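Local atomic coordinates of serine protease pet (Escherichia coli, PDB entry 4OM9), a protein that acts as a secreted serine protease enterotoxin of enteroaggregative E. coli, the passenger domain of an autotransporter that probably cleaves host alpha-fodrin. Residues A797-M803 with E815-S821; F102-R106 with T249-L253; H474-G479 with D499-Q503; A524-T528 with D542-I547. All coordinates share one frame. Numbering follows the deposited sequence.

Interaction 1: residues A797-M803 with E815-S821; sequences AQSSLAM and ELKKLNS
M803, A797 and K817 bury the most surface where A797-M803 runs alongside E815-S821, the end-to-end directions only 21° apart. M803 sits at the C-terminal end, with CA-to-CB toward segment 815-821 and chi1 and chi2 both in the m well; its CB lies 3.7 Å from S821 CB, while its CE reaches 3.7 Å from L819 CD2. A single parallel bridge pairs A802 with N820, the CA atoms 5.2 Å apart, and N820 N donates to L801 O at 3.3 Å; two residues earlier on each segment, K818 N donates to S799 O at 3.0 Å in a nearly straight bond. Parallel pairing of this kind, in constant register from S800-K818 to M803-S821, is that of successive rungs in the right-handed beta-helix of autotransporter passengers, here just after strand 794-796, with neither segment a regular strand. K817 marks an irregularity: it lies nearest A797, two residues out of that register, and its phi/psi of -70/-79° leaves the extended region. K817 CB is pressed 3.1 Å from S799 O, the rest of the side chain leading away. A797 C is 3.6 Å from K817 CB, and A797 CB 4.1 Å from E815 OE2. Towards the interior, L801 (t, p) brings CD2 to 3.5 Å from L816 CD2, and both leucines also touch I794. The hydroxyl of S799 turns to K757 O.

Interaction 2: residues F102-R106 with T249-L253; sequences FSIQR and TTNEL
Strand 102-106 and the helical turn 249-253 run nearly along each other, their axes 8.3 Å apart at closest approach and crossing at -24°. F102, chi1 t, sends its ring towards the helix: CZ comes 3.2 Å from T250 OG1, which meets the ring edge and is itself hydrogen-bonded to D246 O, and CE2 lies 4.1 Å from T249 CB. S103 points away from the helix, on the opposite face of the strand. I104 (t, p) is central, its CA 5.5 Å from that of T250; CD1 packs 3.8 Å from T250 CG2, CG2 sits 3.6 Å from both T249 O and L253 CB, and I104 O is 3.4 Å from L253 CD2. The helix, part of 247-255, thus lies over one face of an antiparallel sheet of the chymotrypsin-like (clan PA) protease domain. The CA-to-CB bond of Q105 points away from the helix, and its amide is hydrogen-bonded to Q92, but Q105 C lies 3.7 Å from L253 CD2. R106 brings CB to 4.1 Å from L253 CD2, whereas its guanidinium leads off to a salt bridge with D294 and a cation-pi contact with F257.

Interaction 3: residues H474-G479 with D499-Q503; sequences HGNVDG and DGDIQ
Two backbone hydrogen bonds join these parallel segments: V477 N donates to D501 O at 3.0 Å, and V477 O accepts from Q503 N at 2.7 Å, so V477 straddles its bridge partner I502 with CA atoms 4.7 Å apart. N476 extends the pairing with its side chain, chi1 m, OD1 taking D501 N at 2.8 Å while ND2 reaches S448 on the preceding coil. At the N-terminal end H474 ND1 bonds weakly to D499 OD2 at 3.1 Å; stronger partners are D622 for H474 and H519 for D499. Two waters bridge the backbones here: water 2 donates to G475 O at 2.8 Å and accepts from G500 N at 3.1 Å, and water 1 donates to H474 O at 2.9 Å and, weakly, to D499 O at 3.2 Å. CA-H...O contacts run from G500 CA to G475 O (3.5 Å) and from D478 CA to Q503 O (3.1 Å); a CB on G500 would clash with G475 O and N476 OD1. On the side of the strands away from N476, V477 CG2 (chi1 t) packs 3.5 Å from I502 CD1 (m, m). End-to-end directions only 3° apart, with like positions stacked, are those of adjoining coils in a parallel beta-helix, the stalk of autotransporter passenger domains.

Interaction 4: residues A524-T528 with D542-I547; sequences AIFRT and DWVTRI
The guanidinium of R527 and the carboxylate of D542 form a bidentate salt bridge: R527 NH2 donates to D542 OD2 at a very short 2.5 Å, while R527 NH1 donates to D542 OD1 at 2.9 Å and, weakly, to D542 OD2 at 3.1 Å. D542 OD1 also accepts from V544 N at 3.0 Å, which makes D542 the N-cap of helix 543-550, so one carboxylate both caps the helix and pairs with the arginine. R527 NH1 has a further partner in water 3, at 3.0 Å; the same water accepts from W543 NE1 at 2.7 Å. R527 NE makes a weak bond to T529 O. R527 is extended over chi1 and chi2 (both t) and bends at chi3 (p), and V544 CG2 lies over one guanidinium face, 3.4 Å from R527 CZ. The non-helical segment 524-528, in the long loop that leaves the beta-helix after strand 514-520, is thus joined to the N-terminal part of the helix. F526, chi1 m, supplies the apolar half. A CH-pi contact places I547 CD1 4.0 Å from the centroid of the F526 ring, almost on its normal. W543, chi1 p, brings CZ3 to 3.6 Å from F526 CB and its ring edge, at CH2, to 3.4 Å from F526 O. F526 N donates to N566, which also bonds R527 O; A10 and L14 of helix 10-17 touch the F526 side chain.

In the fold
The four contacts follow one another along the chain in the order interaction 2, interaction 3, interaction 4, interaction 1, and none touches another. Interaction 2 belongs to the N-terminal protease domain, and interactions 3 and 1 lie on the beta-helical stalk, their centres 48 Å apart. Interactions 1 and 2, with centres 84 Å apart, fall on opposite sides of the chain's centre, which reflects how elongated the passenger is. Interaction 4 sits in an excursion from the stalk, about 13 Å from interaction 3 between nearest atoms; through F526 and I547 it meets helix 10-17, so this excursion packs against the N-terminal end of the chain.

Interaction 1: residues A797-M803 with E815-S821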
loop_
_atom_site.group_PDB
_atom_site.type_symbol
_atom_site.label_atom_id
_atom_site.label_comp_id
_atom_site.label_asym_id
_atom_site.label_seq_id
_atom_site.Cartn_x
_atom_site.Cartn_y
_atom_site.Cartn_z
ATOM N N ALA A 797 5.258 41.582 -7.524
ATOM C CA ALA A 797 4.596 42.608 -8.342
ATOM C C ALA A 797 3.559 42.066 -9.336
ATOM O O ALA A 797 3.178 42.765 -10.275
ATOM C CB ALA A 797 5.643 43.422 -9.096
ATOM N N GLN A 798 3.108 40.828 -9.144
ATOM C CA GLN A 798 2.053 40.273 -9.990
ATOM C C GLN A 798 1.003 39.575 -9.143
ATOM O O GLN A 798 -0.017 39.107 -9.651
ATOM C CB GLN A 798 2.622 39.291 -11.015
ATOM C CG GLN A 798 3.633 39.882 -11.984
ATOM C CD GLN A 798 5.065 39.633 -11.553
ATOM O OE1 GLN A 798 5.359 39.537 -10.360
ATOM N NE2 GLN A 798 5.965 39.515 -12.524
ATOM N N SER A 799 1.255 39.538 -7.840
ATOM C CA SER A 799 0.540 38.644 -6.936
ATOM C C SER A 799 -0.577 39.322 -6.139
ATOM O O SER A 799 -0.546 40.530 -5.907
ATOM C CB SER A 799 1.539 37.997 -5.976
ATOM O OG SER A 799 2.736 37.660 -6.660
ATOM N N SER A 800 -1.558 38.527 -5.724
ATOM C CA SER A 800 -2.655 39.000 -4.885
ATOM C C SER A 800 -2.282 38.927 -3.406
ATOM O O SER A 800 -1.211 38.432 -3.059
ATOM C CB SER A 800 -3.918 38.177 -5.147
ATOM O OG SER A 800 -4.280 38.214 -6.517
ATOM N N LEU A 801 -3.165 39.416 -2.536
ATOM C CA LEU A 801 -2.950 39.290 -1.096
ATOM C C LEU A 801 -4.219 39.499 -0.272
ATOM O O LEU A 801 -4.557 40.630 0.071
ATOM C CB LEU A 801 -1.877 40.274 -0.625
ATOM C CG LEU A 801 -1.395 40.001 0.800
ATOM C CD1 LEU A 801 -1.007 38.516 0.948
ATOM C CD2 LEU A 801 -0.242 40.900 1.195
ATOM N N ALA A 802 -4.914 38.413 0.055
ATOM C CA ALA A 802 -6.109 38.503 0.890
ATOM C C ALA A 802 -5.710 38.811 2.329
ATOM O O ALA A 802 -4.619 38.448 2.760
ATOM C CB ALA A 802 -6.910 37.224 0.818
ATOM N N MET A 803 -6.575 39.507 3.063
ATOM C CA MET A 803 -6.247 39.940 4.420
ATOM C C MET A 803 -7.439 39.979 5.363
ATOM O O MET A 803 -7.671 40.996 6.016
ATOM C CB MET A 803 -5.627 41.338 4.409
ATOM C CG MET A 803 -4.694 41.659 3.262
ATOM S SD MET A 803 -2.993 41.177 3.565
ATOM C CE MET A 803 -2.195 42.762 3.304
ATOM N N GLU A 815 6.902 45.839 -2.940
ATOM C CA GLU A 815 6.121 46.250 -4.107
ATOM C C GLU A 815 5.186 45.120 -4.536
ATOM O O GLU A 815 5.540 44.236 -5.314
ATOM C CB GLU A 815 7.022 46.705 -5.269
ATOM C CG GLU A 815 8.112 45.748 -5.718
ATOM C CD GLU A 815 8.937 46.310 -6.863
ATOM O OE1 GLU A 815 9.947 46.999 -6.592
ATOM O OE2 GLU A 815 8.575 46.062 -8.034
ATOM N N LEU A 816 3.975 45.174 -3.997
ATOM C CA LEU A 816 2.957 44.153 -4.199
ATOM C C LEU A 816 1.954 44.550 -5.278
ATOM O O LEU A 816 1.625 45.732 -5.426
ATOM C CB LEU A 816 2.230 43.902 -2.883
ATOM C CG LEU A 816 1.040 42.960 -2.879
ATOM C CD1 LEU A 816 1.513 41.557 -3.194
ATOM C CD2 LEU A 816 0.367 43.024 -1.534
ATOM N N LYS A 817 1.463 43.572 -6.031
ATOM C CA LYS A 817 0.480 43.867 -7.068
ATOM C C LYS A 817 -0.869 44.277 -6.470
ATOM O O LYS A 817 -1.170 45.462 -6.392
ATOM C CB LYS A 817 0.310 42.670 -8.000
ATOM C CG LYS A 817 -0.844 42.792 -8.994
ATOM C CD LYS A 817 -0.612 43.867 -10.019
ATOM C CE LYS A 817 -1.715 43.838 -11.049
ATOM N NZ LYS A 817 -1.944 42.455 -11.537
ATOM N N LYS A 818 -1.666 43.308 -6.027
ATOM C CA LYS A 818 -3.021 43.599 -5.568
ATOM C C LYS A 818 -3.216 43.303 -4.085
ATOM O O LYS A 818 -2.500 42.488 -3.507
ATOM C CB LYS A 818 -4.028 42.813 -6.404
ATOM C CG LYS A 818 -4.119 43.310 -7.838
ATOM C CD LYS A 818 -4.934 42.385 -8.730
ATOM C CE LYS A 818 -5.112 42.991 -10.119
ATOM N NZ LYS A 818 -5.676 42.023 -11.098
ATOM N N LEU A 819 -4.195 43.965 -3.476
ATOM C CA LEU A 819 -4.395 43.872 -2.033
ATOM C C LEU A 819 -5.853 44.109 -1.635
ATOM O O LEU A 819 -6.463 45.099 -2.031
ATOM C CB LEU A 819 -3.481 44.873 -1.313
ATOM C CG LEU A 819 -3.103 44.715 0.166
ATOM C CD1 LEU A 819 -2.056 45.754 0.556
ATOM C CD2 LEU A 819 -4.299 44.802 1.112
ATOM N N ASN A 820 -6.392 43.195 -0.833
ATOM C CA ASN A 820 -7.725 43.337 -0.258
ATOM C C ASN A 820 -7.704 43.059 1.235
ATOM O O ASN A 820 -7.428 41.935 1.655
ATOM C CB ASN A 820 -8.714 42.395 -0.939
ATOM C CG ASN A 820 -9.168 42.906 -2.283
ATOM O OD1 ASN A 820 -10.120 43.685 -2.373
ATOM N ND2 ASN A 820 -8.489 42.477 -3.342
ATOM N N SER A 821 -8.004 44.071 2.041
ATOM C CA SER A 821 -7.887 43.900 3.479
ATOM C C SER A 821 -9.187 44.109 4.242
ATOM O O SER A 821 -9.300 45.021 5.051
ATOM C CB SER A 821 -6.813 44.834 4.027
ATOM O OG SER A 821 -6.795 44.800 5.443
#

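Interaction 2: residues F102-R106 with T249-L253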
loop_
_atom_site.group_PDB
_atom_site.type_symbol
_atom_site.label_atom_id
_atom_site.label_comp_id
_atom_site.label_asym_id
_atom_site.label_seq_id
_atom_site.Cartn_x
_atom_site.Cartn_y
_atom_site.Cartn_z
ATOM N N PHE A 102 -15.827 -40.701 -11.667
ATOM C CA PHE A 102 -15.275 -39.982 -10.540
ATOM C C PHE A 102 -13.928 -40.592 -10.150
ATOM O O PHE A 102 -13.738 -41.810 -10.233
ATOM C CB PHE A 102 -16.244 -39.999 -9.361
ATOM C CG PHE A 102 -15.687 -39.371 -8.125
ATOM C CD1 PHE A 102 -15.619 -37.984 -8.002
ATOM C CD2 PHE A 102 -15.203 -40.166 -7.090
ATOM C CE1 PHE A 102 -15.095 -37.397 -6.866
ATOM C CE2 PHE A 102 -14.666 -39.594 -5.939
ATOM C CZ PHE A 102 -14.600 -38.205 -5.825
ATOM N N SER A 103 -12.997 -39.739 -9.719
ATOM C CA SER A 103 -11.705 -40.206 -9.247
ATOM C C SER A 103 -11.227 -39.446 -8.016
ATOM O O SER A 103 -11.050 -38.235 -8.060
ATOM C CB SER A 103 -10.657 -40.099 -10.352
ATOM O OG SER A 103 -9.394 -40.568 -9.879
ATOM N N ILE A 104 -11.029 -40.176 -6.920
ATOM C CA ILE A 104 -10.382 -39.650 -5.719
ATOM C C ILE A 104 -8.972 -40.228 -5.639
ATOM O O ILE A 104 -8.756 -41.449 -5.721
ATOM C CB ILE A 104 -11.171 -39.960 -4.430
ATOM C CG1 ILE A 104 -10.381 -39.527 -3.194
ATOM C CG2 ILE A 104 -11.466 -41.416 -4.325
ATOM C CD1 ILE A 104 -10.147 -38.031 -3.088
ATOM N N GLN A 105 -8.018 -39.319 -5.504
ATOM C CA GLN A 105 -6.609 -39.620 -5.627
ATOM C C GLN A 105 -5.886 -39.470 -4.296
ATOM O O GLN A 105 -6.185 -38.558 -3.506
ATOM C CB GLN A 105 -5.945 -38.694 -6.655
ATOM C CG GLN A 105 -6.386 -38.860 -8.107
ATOM C CD GLN A 105 -5.720 -37.819 -9.000
ATOM O OE1 GLN A 105 -5.899 -36.614 -8.807
ATOM N NE2 GLN A 105 -4.929 -38.278 -9.961
ATOM N N ARG A 106 -4.931 -40.372 -4.057
ATOM C CA ARG A 106 -3.990 -40.231 -2.961
ATOM C C ARG A 106 -2.642 -39.837 -3.546
ATOM O O ARG A 106 -2.059 -40.582 -4.341
ATOM C CB ARG A 106 -3.862 -41.540 -2.156
ATOM C CG ARG A 106 -2.693 -41.565 -1.148
ATOM C CD ARG A 106 -3.061 -40.966 0.225
ATOM N NE ARG A 106 -1.878 -40.841 1.075
ATOM C CZ ARG A 106 -1.881 -40.646 2.394
ATOM N NH1 ARG A 106 -3.020 -40.548 3.068
ATOM N NH2 ARG A 106 -0.718 -40.545 3.043
ATOM N N THR A 249 -17.217 -42.593 -2.137
ATOM C CA THR A 249 -16.025 -43.162 -2.755
ATOM C C THR A 249 -14.773 -42.451 -2.242
ATOM O O THR A 249 -13.738 -43.075 -2.008
ATOM C CB THR A 249 -16.093 -43.059 -4.291
ATOM O OG1 THR A 249 -17.310 -43.658 -4.762
ATOM C CG2 THR A 249 -14.894 -43.755 -4.935
ATOM N N THR A 250 -14.873 -41.133 -2.072
ATOM C CA THR A 250 -13.787 -40.366 -1.480
ATOM C C THR A 250 -13.411 -40.906 -0.108
ATOM O O THR A 250 -12.231 -41.088 0.201
ATOM C CB THR A 250 -14.156 -38.879 -1.332
ATOM O OG1 THR A 250 -14.370 -38.319 -2.632
ATOM C CG2 THR A 250 -13.029 -38.103 -0.620
ATOM N N ASN A 251 -14.420 -41.163 0.716
ATOM C CA ASN A 251 -14.181 -41.552 2.093
ATOM C C ASN A 251 -13.665 -42.965 2.164
ATOM O O ASN A 251 -12.888 -43.315 3.055
ATOM C CB ASN A 251 -15.446 -41.380 2.928
ATOM C CG ASN A 251 -15.701 -39.923 3.274
ATOM O OD1 ASN A 251 -14.789 -39.089 3.191
ATOM N ND2 ASN A 251 -16.930 -39.607 3.664
ATOM N N GLU A 252 -14.049 -43.770 1.193
ATOM C CA GLU A 252 -13.548 -45.132 1.154
ATOM C C GLU A 252 -12.067 -45.124 0.790
ATOM O O GLU A 252 -11.285 -45.865 1.362
ATOM C CB GLU A 252 -14.373 -45.993 0.191
ATOM C CG GLU A 252 -15.581 -46.615 0.896
ATOM C CD GLU A 252 -16.714 -46.981 -0.045
ATOM O OE1 GLU A 252 -16.526 -46.900 -1.278
ATOM O OE2 GLU A 252 -17.806 -47.345 0.453
ATOM N N LEU A 253 -11.666 -44.267 -0.135
ATOM C CA LEU A 253 -10.253 -44.205 -0.443
ATOM C C LEU A 253 -9.493 -43.729 0.786
ATOM O O LEU A 253 -8.461 -44.289 1.106
ATOM C CB LEU A 253 -9.956 -43.294 -1.630
ATOM C CG LEU A 253 -8.439 -43.330 -1.840
ATOM C CD1 LEU A 253 -7.995 -44.609 -2.566
ATOM C CD2 LEU A 253 -7.893 -42.075 -2.505
#

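Interaction 3: residues H474-G479 with D499-Q503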
loop_
_atom_site.group_PDB
_atom_site.type_symbol
_atom_site.label_atom_id
_atom_site.label_comp_id
_atom_site.label_asym_id
_atom_site.label_seq_id
_atom_site.Cartn_x
_atom_site.Cartn_y
_atom_site.Cartn_z
ATOM N N HIS A 474 8.627 -7.255 -1.186
ATOM C CA HIS A 474 7.204 -7.265 -1.474
ATOM C C HIS A 474 6.357 -7.550 -0.224
ATOM O O HIS A 474 5.141 -7.392 -0.251
ATOM C CB HIS A 474 6.873 -8.317 -2.535
ATOM C CG HIS A 474 7.324 -7.981 -3.932
ATOM N ND1 HIS A 474 6.924 -6.841 -4.604
ATOM C CD2 HIS A 474 8.067 -8.700 -4.811
ATOM C CE1 HIS A 474 7.443 -6.850 -5.825
ATOM N NE2 HIS A 474 8.135 -7.964 -5.973
ATOM N N GLY A 475 6.986 -8.004 0.860
ATOM C CA GLY A 475 6.250 -8.418 2.050
ATOM C C GLY A 475 6.009 -7.303 3.059
ATOM O O GLY A 475 6.285 -6.126 2.784
ATOM N N ASN A 476 5.515 -7.656 4.244
ATOM C CA ASN A 476 5.247 -6.640 5.257
ATOM C C ASN A 476 6.151 -6.714 6.498
ATOM O O ASN A 476 6.961 -7.629 6.652
ATOM C CB ASN A 476 3.792 -6.710 5.709
ATOM C CG ASN A 476 2.836 -6.879 4.557
ATOM O OD1 ASN A 476 2.705 -5.991 3.716
ATOM N ND2 ASN A 476 2.155 -8.032 4.509
ATOM N N VAL A 477 6.001 -5.708 7.356
ATOM C CA VAL A 477 6.596 -5.667 8.674
ATOM C C VAL A 477 5.562 -5.148 9.664
ATOM O O VAL A 477 4.919 -4.113 9.427
ATOM C CB VAL A 477 7.855 -4.741 8.738
ATOM C CG1 VAL A 477 8.374 -4.642 10.171
ATOM C CG2 VAL A 477 8.943 -5.233 7.810
ATOM N N ASP A 478 5.400 -5.841 10.780
ATOM C CA ASP A 478 4.671 -5.247 11.885
ATOM C C ASP A 478 5.171 -5.856 13.189
ATOM O O ASP A 478 6.171 -6.567 13.200
ATOM C CB ASP A 478 3.152 -5.409 11.708
ATOM C CG ASP A 478 2.676 -6.849 11.853
ATOM O OD1 ASP A 478 3.455 -7.742 12.240
ATOM O OD2 ASP A 478 1.483 -7.087 11.596
ATOM N N GLY A 479 4.480 -5.569 14.284
ATOM C CA GLY A 479 4.943 -5.995 15.589
ATOM C C GLY A 479 6.128 -5.198 16.116
ATOM O O GLY A 479 6.424 -4.091 15.647
ATOM N N ASP A 499 7.556 -2.339 -0.904
ATOM C CA ASP A 499 6.329 -2.456 -1.722
ATOM C C ASP A 499 5.105 -2.843 -0.924
ATOM O O ASP A 499 3.986 -2.914 -1.469
ATOM C CB ASP A 499 6.492 -3.556 -2.790
ATOM C CG ASP A 499 6.367 -3.036 -4.171
ATOM O OD1 ASP A 499 6.264 -1.807 -4.291
ATOM O OD2 ASP A 499 6.395 -3.827 -5.130
ATOM N N GLY A 500 5.339 -3.230 0.327
ATOM C CA GLY A 500 4.279 -3.723 1.186
ATOM C C GLY A 500 4.033 -2.778 2.342
ATOM O O GLY A 500 4.559 -1.668 2.369
ATOM N N ASP A 501 3.232 -3.223 3.300
ATOM C CA ASP A 501 2.935 -2.417 4.475
ATOM C C ASP A 501 4.025 -2.566 5.529
ATOM O O ASP A 501 4.459 -3.688 5.849
ATOM C CB ASP A 501 1.575 -2.805 5.059
ATOM C CG ASP A 501 0.452 -2.504 4.119
ATOM O OD1 ASP A 501 0.351 -1.333 3.685
ATOM O OD2 ASP A 501 -0.318 -3.433 3.790
ATOM N N ILE A 502 4.449 -1.429 6.064
ATOM C CA ILE A 502 5.501 -1.373 7.058
ATOM C C ILE A 502 5.029 -0.680 8.324
ATOM O O ILE A 502 4.747 0.527 8.317
ATOM C CB ILE A 502 6.733 -0.626 6.542
ATOM C CG1 ILE A 502 7.271 -1.296 5.281
ATOM C CG2 ILE A 502 7.815 -0.626 7.615
ATOM C CD1 ILE A 502 7.992 -2.645 5.584
ATOM N N GLN A 503 4.948 -1.453 9.401
ATOM C CA GLN A 503 4.638 -0.946 10.728
ATOM C C GLN A 503 5.824 -1.271 11.616
ATOM O O GLN A 503 6.074 -2.440 11.911
ATOM C CB GLN A 503 3.351 -1.580 11.271
ATOM C CG GLN A 503 3.068 -1.301 12.736
ATOM C CD GLN A 503 2.804 0.165 12.999
ATOM O OE1 GLN A 503 1.838 0.734 12.480
ATOM N NE2 GLN A 503 3.681 0.801 13.792
HETATM O O HOH W 1 3.743 -5.953 -2.354
HETATM O O HOH W 2 7.860 -3.983 1.929
#

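Interaction 4: residues A524-T528 with D542-I547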
loop_
_atom_site.group_PDB
_atom_site.type_symbol
_atom_site.label_atom_id
_atom_site.label_comp_id
_atom_site.label_asym_id
_atom_site.label_seq_id
_atom_site.Cartn_x
_atom_site.Cartn_y
_atom_site.Cartn_z
ATOM N N ALA A 524 -1.893 -11.673 -14.590
ATOM C CA ALA A 524 -1.459 -12.864 -15.283
ATOM C C ALA A 524 -0.772 -12.449 -16.571
ATOM O O ALA A 524 -1.040 -11.371 -17.121
ATOM C CB ALA A 524 -2.653 -13.779 -15.582
ATOM N N ILE A 525 0.112 -13.308 -17.057
ATOM C CA ILE A 525 0.664 -13.133 -18.386
ATOM C C ILE A 525 0.349 -14.384 -19.190
ATOM O O ILE A 525 -0.219 -15.332 -18.664
ATOM C CB ILE A 525 2.172 -12.886 -18.346
ATOM C CG1 ILE A 525 2.908 -14.151 -17.888
ATOM C CG2 ILE A 525 2.501 -11.686 -17.434
ATOM C CD1 ILE A 525 4.392 -13.922 -17.674
ATOM N N PHE A 526 0.717 -14.379 -20.461
ATOM C CA PHE A 526 0.427 -15.496 -21.337
ATOM C C PHE A 526 1.556 -16.519 -21.319
ATOM O O PHE A 526 1.313 -17.713 -21.523
ATOM C CB PHE A 526 0.196 -15.003 -22.758
ATOM C CG PHE A 526 -0.780 -13.861 -22.853
ATOM C CD1 PHE A 526 -2.119 -14.045 -22.526
ATOM C CD2 PHE A 526 -0.364 -12.614 -23.294
ATOM C CE1 PHE A 526 -3.018 -13.011 -22.615
ATOM C CE2 PHE A 526 -1.253 -11.582 -23.388
ATOM C CZ PHE A 526 -2.586 -11.779 -23.045
ATOM N N ARG A 527 2.783 -16.046 -21.066
ATOM C CA ARG A 527 3.981 -16.888 -21.150
ATOM C C ARG A 527 5.177 -16.195 -20.483
ATOM O O ARG A 527 5.458 -15.032 -20.779
ATOM C CB ARG A 527 4.291 -17.210 -22.622
ATOM C CG ARG A 527 5.442 -18.187 -22.844
ATOM C CD ARG A 527 5.737 -18.385 -24.334
ATOM N NE ARG A 527 6.246 -17.173 -24.981
ATOM C CZ ARG A 527 6.158 -16.916 -26.287
ATOM N NH1 ARG A 527 5.572 -17.781 -27.106
ATOM N NH2 ARG A 527 6.655 -15.789 -26.777
ATOM N N THR A 528 5.883 -16.881 -19.585
ATOM C CA THR A 528 6.941 -16.177 -18.857
ATOM C C THR A 528 8.301 -16.359 -19.527
ATOM O O THR A 528 9.128 -15.469 -19.442
ATOM C CB THR A 528 7.012 -16.573 -17.332
ATOM O OG1 THR A 528 8.366 -16.853 -16.938
ATOM C CG2 THR A 528 6.155 -17.729 -17.000
ATOM N N ASP A 542 4.492 -15.392 -33.516
ATOM C CA ASP A 542 4.260 -15.834 -32.144
ATOM C C ASP A 542 2.838 -15.514 -31.718
ATOM O O ASP A 542 2.362 -14.386 -31.908
ATOM C CB ASP A 542 5.260 -15.152 -31.205
ATOM C CG ASP A 542 5.369 -15.834 -29.860
ATOM O OD1 ASP A 542 4.383 -16.449 -29.397
ATOM O OD2 ASP A 542 6.457 -15.748 -29.262
ATOM N N TRP A 543 2.157 -16.502 -31.147
ATOM C CA TRP A 543 0.778 -16.309 -30.717
ATOM C C TRP A 543 0.703 -15.228 -29.637
ATOM O O TRP A 543 -0.296 -14.520 -29.517
ATOM C CB TRP A 543 0.179 -17.621 -30.216
ATOM C CG TRP A 543 0.870 -18.239 -29.020
ATOM C CD1 TRP A 543 1.872 -19.167 -29.041
ATOM C CD2 TRP A 543 0.596 -17.983 -27.635
ATOM N NE1 TRP A 543 2.234 -19.509 -27.766
ATOM C CE2 TRP A 543 1.468 -18.802 -26.885
ATOM C CE3 TRP A 543 -0.299 -17.147 -26.964
ATOM C CZ2 TRP A 543 1.461 -18.811 -25.490
ATOM C CZ3 TRP A 543 -0.301 -17.156 -25.577
ATOM C CH2 TRP A 543 0.574 -17.987 -24.855
ATOM N N VAL A 544 1.770 -15.111 -28.860
ATOM C CA VAL A 544 1.911 -14.042 -27.881
ATOM C C VAL A 544 1.860 -12.677 -28.566
ATOM O O VAL A 544 1.121 -11.785 -28.142
ATOM C CB VAL A 544 3.223 -14.203 -27.098
ATOM C CG1 VAL A 544 3.527 -12.961 -26.251
ATOM C CG2 VAL A 544 3.146 -15.442 -26.235
ATOM N N THR A 545 2.644 -12.530 -29.629
ATOM C CA THR A 545 2.614 -11.333 -30.468
ATOM C C THR A 545 1.221 -11.141 -31.090
ATOM O O THR A 545 0.724 -10.016 -31.207
ATOM C CB THR A 545 3.683 -11.414 -31.600
ATOM O OG1 THR A 545 4.999 -11.492 -31.031
ATOM C CG2 THR A 545 3.609 -10.210 -32.537
ATOM N N ARG A 546 0.589 -12.243 -31.483
ATOM C CA ARG A 546 -0.697 -12.161 -32.185
ATOM C C ARG A 546 -1.791 -11.622 -31.266
ATOM O O ARG A 546 -2.636 -10.815 -31.690
ATOM C CB ARG A 546 -1.103 -13.523 -32.745
ATOM C CG ARG A 546 -0.245 -14.003 -33.895
ATOM C CD ARG A 546 -0.952 -15.105 -34.699
ATOM N NE ARG A 546 0.020 -15.881 -35.461
ATOM C CZ ARG A 546 -0.274 -16.739 -36.428
ATOM N NH1 ARG A 546 -1.534 -16.943 -36.796
ATOM N NH2 ARG A 546 0.708 -17.383 -37.038
ATOM N N ILE A 547 -1.766 -12.044 -30.008
ATOM C CA ILE A 547 -2.715 -11.506 -29.045
ATOM C C ILE A 547 -2.530 -9.989 -28.894
ATOM O O ILE A 547 -3.504 -9.233 -28.845
ATOM C CB ILE A 547 -2.572 -12.169 -27.683
ATOM C CG1 ILE A 547 -2.951 -13.651 -27.768
ATOM C CG2 ILE A 547 -3.420 -11.440 -26.653
ATOM C CD1 ILE A 547 -2.496 -14.475 -26.535
HETATM O O HOH W 3 4.589 -20.614 -26.879
#